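Local structure of methionine gamma-lyase (Trichomonas vaginalis, 1E5E) at residues S189-N194 with I262-E267; E68-F73 with R255-L260; I164-V169 with F198-V203. The protein belongs to the Cys/Met metabolism family of pyridoxal-phosphate-dependent enzymes and assembles from four copies of its chain. One frame throughout, in Å; residues are numbered along the deposited sequence.

Contact 1: residues S189-N194 with I262-E267; sequences SPMITN and IRMKAE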
ATOM      1  N   SER A 189     -20.669  11.670  12.240  1.00 14.73           N
ATOM      2  CA  SER A 189     -19.844  11.971  11.070  1.00 14.82           C
ATOM      3  C   SER A 189     -20.262  13.387  10.674  1.00 15.66           C
ATOM      4  O   SER A 189     -21.369  13.790  11.000  1.00 12.61           O
ATOM      5  CB  SER A 189     -19.949  11.007   9.878  1.00 13.81           C
ATOM      6  OG  SER A 189     -20.984  11.443   8.991  1.00 15.37           O
ATOM      7  N   PRO A 190     -19.480  14.074   9.848  1.00 16.62           N
ATOM      8  CA  PRO A 190     -19.763  15.406   9.389  1.00 16.83           C
ATOM      9  C   PRO A 190     -20.970  15.420   8.466  1.00 18.06           C
ATOM     10  O   PRO A 190     -21.507  16.505   8.197  1.00 16.92           O
ATOM     11  CB  PRO A 190     -18.512  15.872   8.613  1.00 15.62           C
ATOM     12  CG  PRO A 190     -17.418  14.941   9.024  1.00 16.29           C
ATOM     13  CD  PRO A 190     -18.098  13.651   9.459  1.00 16.76           C
ATOM     14  N   MET A 191     -21.465  14.255   8.030  1.00 18.21           N
ATOM     15  CA  MET A 191     -22.620  14.256   7.160  1.00 17.83           C
ATOM     16  C   MET A 191     -23.874  14.441   8.001  1.00 18.17           C
ATOM     17  O   MET A 191     -24.873  14.790   7.402  1.00 19.20           O
ATOM     18  CB  MET A 191     -22.825  12.936   6.438  1.00 20.88           C
ATOM     19  CG  MET A 191     -21.927  12.592   5.292  1.00 23.46           C
ATOM     20  SD  MET A 191     -21.821  13.914   4.054  1.00 27.30           S
ATOM     21  CE  MET A 191     -20.261  14.574   4.605  1.00 27.57           C
ATOM     22  N   ILE A 192     -23.824  14.143   9.289  1.00 16.27           N
ATOM     23  CA  ILE A 192     -25.078  14.144  10.046  1.00 18.37           C
ATOM     24  C   ILE A 192     -25.096  15.390  10.931  1.00 18.44           C
ATOM     25  O   ILE A 192     -26.118  16.034  11.086  1.00 17.99           O
ATOM     26  CB  ILE A 192     -25.225  12.835  10.844  1.00 17.36           C
ATOM     27  CG1 ILE A 192     -25.632  11.688   9.884  1.00 16.49           C
ATOM     28  CG2 ILE A 192     -26.221  12.980  11.985  1.00 16.17           C
ATOM     29  CD1 ILE A 192     -25.804  10.332  10.527  1.00 13.79           C
ATOM     30  N   THR A 193     -23.958  15.684  11.523  1.00 18.76           N
ATOM     31  CA  THR A 193     -23.854  16.831  12.407  1.00 18.73           C
ATOM     32  C   THR A 193     -22.580  17.628  12.238  1.00 17.72           C
ATOM     33  O   THR A 193     -21.499  17.060  12.117  1.00 15.72           O
ATOM     34  CB  THR A 193     -23.884  16.342  13.886  1.00 18.28           C
ATOM     35  OG1 THR A 193     -25.172  15.742  14.175  1.00 18.87           O
ATOM     36  CG2 THR A 193     -23.782  17.532  14.833  1.00 18.02           C
ATOM     37  N   ASN A 194     -22.680  18.928  12.341  1.00 16.40           N
ATOM     38  CA  ASN A 194     -21.523  19.830  12.419  1.00 17.22           C
ATOM     39  C   ASN A 194     -21.653  20.507  13.781  1.00 18.71           C
ATOM     40  O   ASN A 194     -22.301  21.552  13.954  1.00 19.08           O
ATOM     41  CB  ASN A 194     -21.548  20.882  11.309  1.00 16.91           C
ATOM     42  CG  ASN A 194     -21.294  20.287   9.938  1.00 18.63           C
ATOM     43  OD1 ASN A 194     -21.688  20.849   8.904  1.00 20.98           O
ATOM     44  ND2 ASN A 194     -20.642  19.124   9.832  1.00 13.69           N
ATOM     45  N   ILE A 262     -23.061   8.671   0.484  1.00 16.13           N
ATOM     46  CA  ILE A 262     -23.983   7.604   0.092  1.00 16.11           C
ATOM     47  C   ILE A 262     -24.007   6.460   1.086  1.00 14.45           C
ATOM     48  O   ILE A 262     -25.030   5.793   1.158  1.00 16.38           O
ATOM     49  CB  ILE A 262     -23.728   7.052  -1.335  1.00 14.83           C
ATOM     50  CG1 ILE A 262     -22.286   6.545  -1.464  1.00 14.67           C
ATOM     51  CG2 ILE A 262     -24.024   8.145  -2.354  1.00 11.84           C
ATOM     52  CD1 ILE A 262     -22.032   5.809  -2.775  1.00 16.56           C
ATOM     53  N   ARG A 263     -22.964   6.226   1.825  1.00 13.92           N
ATOM     54  CA  ARG A 263     -22.908   5.206   2.866  1.00 15.21           C
ATOM     55  C   ARG A 263     -23.736   5.623   4.096  1.00 14.94           C
ATOM     56  O   ARG A 263     -24.595   4.870   4.594  1.00 15.04           O
ATOM     57  CB  ARG A 263     -21.444   4.998   3.336  1.00 12.78           C
ATOM     58  CG  ARG A 263     -20.611   4.179   2.375  1.00 13.59           C
ATOM     59  CD  ARG A 263     -19.229   3.808   2.896  1.00 14.91           C
ATOM     60  NE  ARG A 263     -18.275   4.909   3.022  1.00 13.55           N
ATOM     61  CZ  ARG A 263     -18.012   5.551   4.151  1.00 13.94           C
ATOM     62  NH1 ARG A 263     -18.647   5.219   5.284  1.00 12.85           N
ATOM     63  NH2 ARG A 263     -17.082   6.502   4.148  1.00 12.13           N
ATOM     64  N   MET A 264     -23.583   6.858   4.539  1.00 14.71           N
ATOM     65  CA  MET A 264     -24.347   7.332   5.701  1.00 17.34           C
ATOM     66  C   MET A 264     -25.861   7.272   5.416  1.00 17.37           C
ATOM     67  O   MET A 264     -26.624   6.899   6.305  1.00 15.62           O
ATOM     68  CB  MET A 264     -24.010   8.747   6.177  1.00 18.25           C
ATOM     69  CG  MET A 264     -22.610   8.928   6.741  1.00 19.85           C
ATOM     70  SD  MET A 264     -22.141   7.664   7.950  1.00 21.17           S
ATOM     71  CE  MET A 264     -23.260   7.936   9.309  1.00 17.67           C
ATOM     72  N   LYS A 265     -26.273   7.672   4.233  1.00 17.18           N
ATOM     73  CA  LYS A 265     -27.664   7.628   3.847  1.00 19.96           C
ATOM     74  C   LYS A 265     -28.156   6.188   3.827  1.00 18.78           C
ATOM     75  O   LYS A 265     -29.170   5.911   4.436  1.00 18.45           O
ATOM     76  CB  LYS A 265     -27.966   8.217   2.454  1.00 21.76           C
ATOM     77  CG  LYS A 265     -27.610   9.694   2.446  1.00 28.03           C
ATOM     78  CD  LYS A 265     -27.942  10.381   1.119  1.00 31.79           C
ATOM     79  CE  LYS A 265     -28.176  11.863   1.426  1.00 35.65           C
ATOM     80  NZ  LYS A 265     -28.419  12.637   0.163  1.00 40.34           N
ATOM     81  N   ALA A 266     -27.433   5.345   3.098  1.00 17.59           N
ATOM     82  CA  ALA A 266     -27.826   3.936   3.033  1.00 15.42           C
ATOM     83  C   ALA A 266     -27.805   3.299   4.414  1.00 15.45           C
ATOM     84  O   ALA A 266     -28.747   2.549   4.708  1.00 13.95           O
ATOM     85  CB  ALA A 266     -26.871   3.190   2.104  1.00 14.78           C
ATOM     86  N   GLU A 267     -26.801   3.612   5.253  1.00 13.62           N
ATOM     87  CA  GLU A 267     -26.785   3.001   6.581  1.00 15.47           C
ATOM     88  C   GLU A 267     -27.888   3.495   7.504  1.00 15.89           C
ATOM     89  O   GLU A 267     -28.393   2.705   8.332  1.00 16.64           O
ATOM     90  CB  GLU A 267     -25.387   3.192   7.236  1.00 16.66           C
ATOM     91  CG  GLU A 267     -24.342   2.396   6.460  1.00 16.77           C
ATOM     92  CD  GLU A 267     -22.888   2.703   6.651  1.00 18.57           C
ATOM     93  OE1 GLU A 267     -22.538   3.545   7.502  1.00 19.01           O
ATOM     94  OE2 GLU A 267     -22.038   2.092   5.921  1.00 18.97           O
TER
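Met264 of helix 260-279 lays the outer part of its side chain, from CG to CE, against the loop 189-194, where Ser189, Met191 and Ile192 meet it. Its CG lies 3.7 Å from Ser189 OG and 4.0 Å from Met191 CG. Its methyl group serves a third partner: Met264 CE reaches Ile192 CD1 at 3.7 Å. The Met264 chain is bent at both chi2 (-48°) and chi3 (-65°), and the two bends set CG and CE against different loop residues. Ile192 and Met264 cross at about a right angle, and Ile192 touches through the far end of its extended branch. Met191 behaves otherwise. It touches through CB and CG; the rest of the chain leads away, and Met191 also packs on Leu74 of helix 62-75.

The loop has its own polar framework. Ser189 OG accepts from Met191 N at 3.0 Å in an ST turn. Ser189 O takes two backbone bonds, from Ile192 N (3.0 Å) and Thr193 N. Asn194 ND2 is held by Glu75. Arg263, next to Met264 on the helix, bonds to Tyr210 O and Gly256 O.

The loop follows strand 180-184 of the seven-stranded sheet, so the contact joins that sheet to helix 260-279. No hydrogen bond crosses between the segments. All four touching residues are buried, which implies cohesion by dispersion and exclusion of water, with the serine hydroxyl tied into its own turn.

Contact 2: residues E68-F73 with R255-L260; sequences EGKIAF and RGLSTL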
ATOM      1  N   GLU A  68      -7.105  16.434   5.635  1.00 14.33           N
ATOM      2  CA  GLU A  68      -7.410  17.454   6.624  1.00 14.67           C
ATOM      3  C   GLU A  68      -8.282  18.592   6.116  1.00 14.76           C
ATOM      4  O   GLU A  68      -9.305  18.959   6.765  1.00 15.39           O
ATOM      5  CB  GLU A  68      -6.119  17.963   7.267  1.00 14.38           C
ATOM      6  CG  GLU A  68      -5.424  16.904   8.154  1.00 14.16           C
ATOM      7  CD  GLU A  68      -4.051  17.402   8.596  1.00 15.95           C
ATOM      8  OE1 GLU A  68      -3.510  18.344   7.950  1.00 15.15           O
ATOM      9  OE2 GLU A  68      -3.493  16.921   9.630  1.00 15.50           O
ATOM     10  N   GLY A  69      -8.001  19.119   4.940  1.00 15.04           N
ATOM     11  CA  GLY A  69      -8.746  20.240   4.338  1.00 13.65           C
ATOM     12  C   GLY A  69     -10.125  19.765   3.932  1.00 14.06           C
ATOM     13  O   GLY A  69     -11.150  20.460   4.086  1.00 14.68           O
ATOM     14  N   LYS A  70     -10.193  18.519   3.473  1.00 14.11           N
ATOM     15  CA  LYS A  70     -11.515  17.966   3.112  1.00 13.73           C
ATOM     16  C   LYS A  70     -12.392  17.857   4.352  1.00 14.58           C
ATOM     17  O   LYS A  70     -13.538  18.373   4.351  1.00 14.98           O
ATOM     18  CB  LYS A  70     -11.360  16.658   2.373  1.00 15.30           C
ATOM     19  CG  LYS A  70     -10.967  16.765   0.898  1.00 14.98           C
ATOM     20  CD  LYS A  70     -10.654  15.419   0.283  1.00 17.36           C
ATOM     21  CE  LYS A  70     -10.563  15.484  -1.255  1.00 15.52           C
ATOM     22  NZ  LYS A  70      -9.538  16.490  -1.669  1.00 14.57           N
ATOM     23  N   ILE A  71     -11.875  17.397   5.487  1.00 13.19           N
ATOM     24  CA  ILE A  71     -12.650  17.227   6.718  1.00 12.57           C
ATOM     25  C   ILE A  71     -12.966  18.578   7.366  1.00 14.96           C
ATOM     26  O   ILE A  71     -14.095  18.765   7.827  1.00 13.37           O
ATOM     27  CB  ILE A  71     -11.908  16.358   7.763  1.00 15.03           C
ATOM     28  CG1 ILE A  71     -11.619  14.933   7.250  1.00 13.85           C
ATOM     29  CG2 ILE A  71     -12.617  16.311   9.102  1.00 12.18           C
ATOM     30  CD1 ILE A  71     -12.880  14.143   6.980  1.00 12.67           C
ATOM     31  N   ALA A  72     -12.005  19.509   7.382  1.00 14.28           N
ATOM     32  CA  ALA A  72     -12.263  20.845   7.928  1.00 14.42           C
ATOM     33  C   ALA A  72     -13.401  21.498   7.135  1.00 16.46           C
ATOM     34  O   ALA A  72     -14.248  22.159   7.726  1.00 14.35           O
ATOM     35  CB  ALA A  72     -11.100  21.816   7.737  1.00 12.53           C
ATOM     36  N   PHE A  73     -13.426  21.303   5.800  1.00 18.66           N
ATOM     37  CA  PHE A  73     -14.541  21.851   5.020  1.00 18.00           C
ATOM     38  C   PHE A  73     -15.856  21.198   5.450  1.00 18.76           C
ATOM     39  O   PHE A  73     -16.847  21.922   5.689  1.00 17.50           O
ATOM     40  CB  PHE A  73     -14.302  21.695   3.514  1.00 18.56           C
ATOM     41  CG  PHE A  73     -15.389  22.315   2.690  1.00 18.04           C
ATOM     42  CD1 PHE A  73     -16.563  21.641   2.441  1.00 19.19           C
ATOM     43  CD2 PHE A  73     -15.210  23.589   2.191  1.00 19.78           C
ATOM     44  CE1 PHE A  73     -17.597  22.267   1.748  1.00 19.50           C
ATOM     45  CE2 PHE A  73     -16.206  24.197   1.438  1.00 21.21           C
ATOM     46  CZ  PHE A  73     -17.410  23.527   1.234  1.00 19.42           C
ATOM     47  N   ARG A 255      -9.988   8.087   0.237  1.00 13.24           N
ATOM     48  CA  ARG A 255     -10.724   7.204  -0.666  1.00 13.77           C
ATOM     49  C   ARG A 255     -12.093   6.840  -0.081  1.00 13.84           C
ATOM     50  O   ARG A 255     -13.116   6.891  -0.784  1.00 12.48           O
ATOM     51  CB  ARG A 255      -9.921   5.941  -0.974  1.00 13.75           C
ATOM     52  CG  ARG A 255     -10.513   5.001  -2.017  1.00 12.66           C
ATOM     53  CD  ARG A 255      -9.770   3.678  -2.043  1.00 11.00           C
ATOM     54  NE  ARG A 255      -9.641   3.037  -3.331  1.00 12.10           N
ATOM     55  CZ  ARG A 255     -10.217   1.868  -3.623  1.00 13.52           C
ATOM     56  NH1 ARG A 255     -11.018   1.245  -2.750  1.00 11.08           N
ATOM     57  NH2 ARG A 255     -10.017   1.266  -4.794  1.00 10.97           N
ATOM     58  N   GLY A 256     -12.067   6.388   1.169  1.00 13.43           N
ATOM     59  CA  GLY A 256     -13.248   5.989   1.917  1.00 13.83           C
ATOM     60  C   GLY A 256     -14.236   7.163   2.075  1.00 16.49           C
ATOM     61  O   GLY A 256     -15.455   6.990   1.941  1.00 16.57           O
ATOM     62  N   LEU A 257     -13.732   8.371   2.296  1.00 15.22           N
ATOM     63  CA  LEU A 257     -14.507   9.576   2.446  1.00 15.47           C
ATOM     64  C   LEU A 257     -15.338   9.916   1.225  1.00 15.87           C
ATOM     65  O   LEU A 257     -16.418  10.536   1.292  1.00 13.98           O
ATOM     66  CB  LEU A 257     -13.561  10.777   2.721  1.00 14.54           C
ATOM     67  CG  LEU A 257     -14.237  12.150   2.861  1.00 15.24           C
ATOM     68  CD1 LEU A 257     -15.267  12.184   4.015  1.00 11.66           C
ATOM     69  CD2 LEU A 257     -13.228  13.255   3.123  1.00 14.81           C
ATOM     70  N   SER A 258     -14.847   9.549   0.026  1.00 14.22           N
ATOM     71  CA  SER A 258     -15.575   9.873  -1.177  1.00 13.23           C
ATOM     72  C   SER A 258     -16.926   9.179  -1.212  1.00 14.39           C
ATOM     73  O   SER A 258     -17.839   9.739  -1.857  1.00 13.26           O
ATOM     74  CB  SER A 258     -14.707   9.635  -2.425  1.00 15.85           C
ATOM     75  OG  SER A 258     -14.472   8.254  -2.566  1.00 16.85           O
ATOM     76  N   THR A 259     -17.155   8.066  -0.496  1.00 13.74           N
ATOM     77  CA  THR A 259     -18.509   7.492  -0.492  1.00 14.00           C
ATOM     78  C   THR A 259     -19.233   7.769   0.831  1.00 14.37           C
ATOM     79  O   THR A 259     -20.263   7.136   1.105  1.00 14.74           O
ATOM     80  CB  THR A 259     -18.482   5.965  -0.669  1.00 13.86           C
ATOM     81  OG1 THR A 259     -17.544   5.392   0.278  1.00 12.75           O
ATOM     82  CG2 THR A 259     -18.117   5.589  -2.101  1.00 13.00           C
ATOM     83  N   LEU A 260     -18.693   8.636   1.682  1.00 12.51           N
ATOM     84  CA  LEU A 260     -19.283   8.889   2.994  1.00 14.01           C
ATOM     85  C   LEU A 260     -20.764   9.284   2.896  1.00 15.58           C
ATOM     86  O   LEU A 260     -21.633   8.863   3.656  1.00 12.82           O
ATOM     87  CB  LEU A 260     -18.508   9.999   3.753  1.00 10.16           C
ATOM     88  CG  LEU A 260     -19.063  10.370   5.137  1.00 12.68           C
ATOM     89  CD1 LEU A 260     -19.084   9.182   6.096  1.00 10.33           C
ATOM     90  CD2 LEU A 260     -18.233  11.475   5.828  1.00  8.00           C
TER
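Leu257 of helix 247-257 meets Lys70 and Ile71 of helix 62-75 in a small helix-to-helix packing contact. Helix 62-75 leads into strand 79-83, an outer strand of the seven-stranded sheet of the large domain of a fold type I PLP enzyme.

The packed part is small and apolar. One methyl group, Leu257 CD2, makes both contacts. It lies 4.0 Å from Lys70 CB and 4.0 Å from Ile71 CD1. Leu257 holds CG anti to its backbone N (chi1 178°), which carries the branch across to the other helix. Ile71 brings the end of its longer arm, and the two side chains meet at a slant. Ile71 also packs on Cys80, Leu221 and Cys223 of the sheet, so it lies between sheet and helix.

The looser part lies beyond these groups. The backbones stay well apart, with 8.9 Å between Lys70 CA and Leu257 CA. Lys70 touches only through its first carbon, and its chain then leads away to put NZ on Asn66 OD1 and Ala15 O. Another side of 255-260 is turned to the second subunit, where partly exposed Ser258 packs against His214 and Arg255 forms a salt bridge with Asp216, both of that subunit.

Past Leu257 the chain makes a type I turn to Leu260, closed by Leu260 N on Leu257 O at 3.0 Å. Overlapping this turn, Arg255 O accepts from both Ser258 N and Ser258 OG on the same face of its plane, and the hydroxyl oxygen Ser258 OG sits 2.6 Å from Arg255 O.

Contact 3: residues I164-V169 with F198-V203; sequences IDMERV and FGVDVV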
ATOM      1  N   ILE A 164     -27.455  14.640  23.707  1.00 22.15           N
ATOM      2  CA  ILE A 164     -27.116  15.769  24.560  1.00 21.14           C
ATOM      3  C   ILE A 164     -27.447  17.026  23.789  1.00 22.21           C
ATOM      4  O   ILE A 164     -27.088  17.137  22.619  1.00 22.73           O
ATOM      5  CB  ILE A 164     -25.655  15.767  24.993  1.00 23.24           C
ATOM      6  CG1 ILE A 164     -25.367  14.552  25.903  1.00 21.55           C
ATOM      7  CG2 ILE A 164     -25.277  17.098  25.682  1.00 21.00           C
ATOM      8  CD1 ILE A 164     -23.883  14.257  25.874  1.00 21.29           C
ATOM      9  N   ASP A 165     -28.141  17.952  24.426  1.00 23.55           N
ATOM     10  CA  ASP A 165     -28.433  19.260  23.866  1.00 24.08           C
ATOM     11  C   ASP A 165     -27.167  20.114  23.909  1.00 24.57           C
ATOM     12  O   ASP A 165     -26.805  20.730  24.906  1.00 25.22           O
ATOM     13  CB  ASP A 165     -29.570  19.913  24.669  1.00 25.60           C
ATOM     14  CG  ASP A 165     -29.926  21.267  24.112  1.00 26.42           C
ATOM     15  OD1 ASP A 165     -29.149  21.929  23.406  1.00 26.37           O
ATOM     16  OD2 ASP A 165     -31.045  21.713  24.432  1.00 29.68           O
ATOM     17  N   MET A 166     -26.473  20.141  22.774  1.00 23.15           N
ATOM     18  CA  MET A 166     -25.195  20.814  22.607  1.00 22.80           C
ATOM     19  C   MET A 166     -25.282  22.330  22.760  1.00 23.29           C
ATOM     20  O   MET A 166     -24.401  22.906  23.408  1.00 22.33           O
ATOM     21  CB  MET A 166     -24.574  20.509  21.223  1.00 20.83           C
ATOM     22  CG  MET A 166     -24.137  19.058  21.100  1.00 19.43           C
ATOM     23  SD  MET A 166     -23.155  18.670  19.640  1.00 16.76           S
ATOM     24  CE  MET A 166     -24.396  18.749  18.369  1.00 13.09           C
ATOM     25  N   GLU A 167     -26.313  22.922  22.168  1.00 23.10           N
ATOM     26  CA  GLU A 167     -26.424  24.373  22.333  1.00 26.53           C
ATOM     27  C   GLU A 167     -26.500  24.767  23.820  1.00 26.42           C
ATOM     28  O   GLU A 167     -25.798  25.681  24.257  1.00 23.17           O
ATOM     29  CB  GLU A 167     -27.617  24.936  21.599  1.00 27.85           C
ATOM     30  CG  GLU A 167     -27.571  26.458  21.595  1.00 32.33           C
ATOM     31  CD  GLU A 167     -28.509  27.023  20.562  1.00 36.43           C
ATOM     32  OE1 GLU A 167     -29.190  26.269  19.821  1.00 38.33           O
ATOM     33  OE2 GLU A 167     -28.529  28.262  20.443  1.00 39.35           O
ATOM     34  N   ARG A 168     -27.283  24.003  24.577  1.00 26.72           N
ATOM     35  CA  ARG A 168     -27.423  24.233  25.992  1.00 27.69           C
ATOM     36  C   ARG A 168     -26.120  24.060  26.759  1.00 26.40           C
ATOM     37  O   ARG A 168     -25.809  24.917  27.594  1.00 24.67           O
ATOM     38  CB  ARG A 168     -28.441  23.311  26.689  1.00 31.11           C
ATOM     39  CG  ARG A 168     -28.812  23.979  28.029  1.00 37.23           C
ATOM     40  CD  ARG A 168     -30.000  23.286  28.690  1.00 42.72           C
ATOM     41  NE  ARG A 168     -29.574  21.947  29.122  1.00 46.47           N
ATOM     42  CZ  ARG A 168     -30.224  20.875  28.637  1.00 48.13           C
ATOM     43  NH1 ARG A 168     -31.236  21.004  27.773  1.00 48.21           N
ATOM     44  NH2 ARG A 168     -29.800  19.688  29.043  1.00 48.19           N
ATOM     45  N   VAL A 169     -25.417  22.960  26.474  1.00 23.94           N
ATOM     46  CA  VAL A 169     -24.162  22.703  27.142  1.00 21.25           C
ATOM     47  C   VAL A 169     -23.198  23.843  26.807  1.00 22.71           C
ATOM     48  O   VAL A 169     -22.471  24.305  27.690  1.00 21.93           O
ATOM     49  CB  VAL A 169     -23.599  21.330  26.735  1.00 22.51           C
ATOM     50  CG1 VAL A 169     -22.137  21.137  27.129  1.00 20.33           C
ATOM     51  CG2 VAL A 169     -24.449  20.183  27.302  1.00 21.27           C
ATOM     52  N   PHE A 198     -23.606  24.616  16.844  1.00 21.12           N
ATOM     53  CA  PHE A 198     -24.196  24.755  18.153  1.00 22.85           C
ATOM     54  C   PHE A 198     -23.328  25.463  19.181  1.00 23.23           C
ATOM     55  O   PHE A 198     -23.778  25.606  20.340  1.00 24.20           O
ATOM     56  CB  PHE A 198     -24.629  23.354  18.676  1.00 22.47           C
ATOM     57  CG  PHE A 198     -25.601  22.801  17.644  1.00 22.79           C
ATOM     58  CD1 PHE A 198     -26.940  23.115  17.633  1.00 23.08           C
ATOM     59  CD2 PHE A 198     -25.110  21.967  16.657  1.00 22.28           C
ATOM     60  CE1 PHE A 198     -27.777  22.598  16.653  1.00 22.85           C
ATOM     61  CE2 PHE A 198     -25.933  21.449  15.683  1.00 23.53           C
ATOM     62  CZ  PHE A 198     -27.276  21.758  15.670  1.00 24.10           C
ATOM     63  N   GLY A 199     -22.139  25.920  18.796  1.00 21.85           N
ATOM     64  CA  GLY A 199     -21.236  26.658  19.651  1.00 19.65           C
ATOM     65  C   GLY A 199     -20.034  25.814  20.087  1.00 21.30           C
ATOM     66  O   GLY A 199     -19.221  26.262  20.904  1.00 19.41           O
ATOM     67  N   VAL A 200     -19.936  24.554  19.659  1.00 20.44           N
ATOM     68  CA  VAL A 200     -18.821  23.682  20.087  1.00 18.78           C
ATOM     69  C   VAL A 200     -17.494  24.252  19.622  1.00 18.14           C
ATOM     70  O   VAL A 200     -17.469  24.808  18.525  1.00 18.04           O
ATOM     71  CB  VAL A 200     -19.041  22.231  19.627  1.00 19.80           C
ATOM     72  CG1 VAL A 200     -17.805  21.342  19.743  1.00 17.03           C
ATOM     73  CG2 VAL A 200     -20.173  21.610  20.446  1.00 17.61           C
ATOM     74  N   ASP A 201     -16.381  24.150  20.362  1.00 16.55           N
ATOM     75  CA  ASP A 201     -15.147  24.787  19.875  1.00 17.03           C
ATOM     76  C   ASP A 201     -14.288  23.816  19.053  1.00 18.03           C
ATOM     77  O   ASP A 201     -13.578  24.232  18.141  1.00 17.15           O
ATOM     78  CB  ASP A 201     -14.392  25.199  21.165  1.00 16.52           C
ATOM     79  CG  ASP A 201     -15.187  26.254  21.928  1.00 19.05           C
ATOM     80  OD1 ASP A 201     -15.365  27.324  21.303  1.00 18.84           O
ATOM     81  OD2 ASP A 201     -15.627  26.083  23.088  1.00 17.76           O
ATOM     82  N   VAL A 202     -14.178  22.580  19.531  1.00 16.50           N
ATOM     83  CA  VAL A 202     -13.339  21.546  18.974  1.00 17.90           C
ATOM     84  C   VAL A 202     -14.178  20.284  18.738  1.00 18.43           C
ATOM     85  O   VAL A 202     -14.985  19.887  19.579  1.00 18.39           O
ATOM     86  CB  VAL A 202     -12.173  21.128  19.909  1.00 17.52           C
ATOM     87  CG1 VAL A 202     -11.184  20.253  19.160  1.00 16.91           C
ATOM     88  CG2 VAL A 202     -11.418  22.301  20.517  1.00 17.54           C
ATOM     89  N   VAL A 203     -14.009  19.667  17.573  1.00 18.59           N
ATOM     90  CA  VAL A 203     -14.727  18.450  17.211  1.00 17.34           C
ATOM     91  C   VAL A 203     -13.700  17.367  16.938  1.00 16.61           C
ATOM     92  O   VAL A 203     -12.736  17.578  16.179  1.00 15.00           O
ATOM     93  CB  VAL A 203     -15.614  18.644  15.949  1.00 18.34           C
ATOM     94  CG1 VAL A 203     -16.293  17.322  15.542  1.00 16.18           C
ATOM     95  CG2 VAL A 203     -16.656  19.746  16.164  1.00 15.16           C
TER
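Met166 and Phe198 carry this contact between the start of helix 166-174 and the turn that leads to strand 202-206. The helix joins the neighbouring parallel strands 148-154 and 180-184 in a beta-alpha-beta crossover, so the contact packs the start of the crossover helix against the turn before the next strand of the sheet. The two residues touch in two places. Near the backbones, Met166 CB lies 3.8 Å from Phe198 CB. Further out, Met166 CE comes to 3.7 Å from Phe198 CD2, approaching the ring obliquely.

The methionine torsions explain this double contact. CG stands beside the backbone N (chi1 -68°), and the chain runs extended through chi2. A bend at chi3 (-73°) then brings the methyl group back to the ring. At that bend Met166 SD passes Val200 CG2 at 4.3 Å, a looser touch. Phe198 also sets its CG beside the backbone N. Its chi2 of -84° turns the ring plane nearly perpendicular to the CA-CB-CG plane, and the ring also packs on Lys303 and Gln304 of helix 298-304.

Glu167 takes the outer side. Its CB lies at the ring edge, near the ring plane. Its CG is anti to the backbone N, and the chain extends outward from there, with the carboxylate in a long, weak ion pair with Lys171. Its CA-H points at Phe198 O almost straight, with 3.5 Å between Glu167 CA and Phe198 O.

Asp165 N-caps the helix: Asp165 OD1 accepts from Arg168 N at 3.0 Å, with the N-H coming from above the carboxylate plane. Gln304 bonds to Met166 N and Ile164 O.

No conventional hydrogen bond crosses between the segments. The chemistry therefore implies a join made by thioether, ring and methyl packing, aided by one C-H...O contact, while the polar groups of Asp165 serve their own helix start.

The touching residues of contacts 1 and 2 are all buried, while contact 3 is partly buried and has exposed Glu167 at its outer side. Contacts 1 and 2 adjoin. Their helices 247-257 and 260-279 follow each other in the chain, and Leu260 packs on Met191. Helix 62-75 of contact 2 also packs on contact 1, through Leu74 against Pro190 and Met191. Both touch the second subunit; no other chain touches contact 3. Contacts 1 and 3 meet where Thr193 CG2 packs on Met166 CE. Contacts 2 and 3 do not touch. None has a hydrogen bond across its segments. Contact 1 centres on a methionine, contact 2 rests on aliphatic carbon, and contact 3 pairs a methionine with a phenylalanine ring.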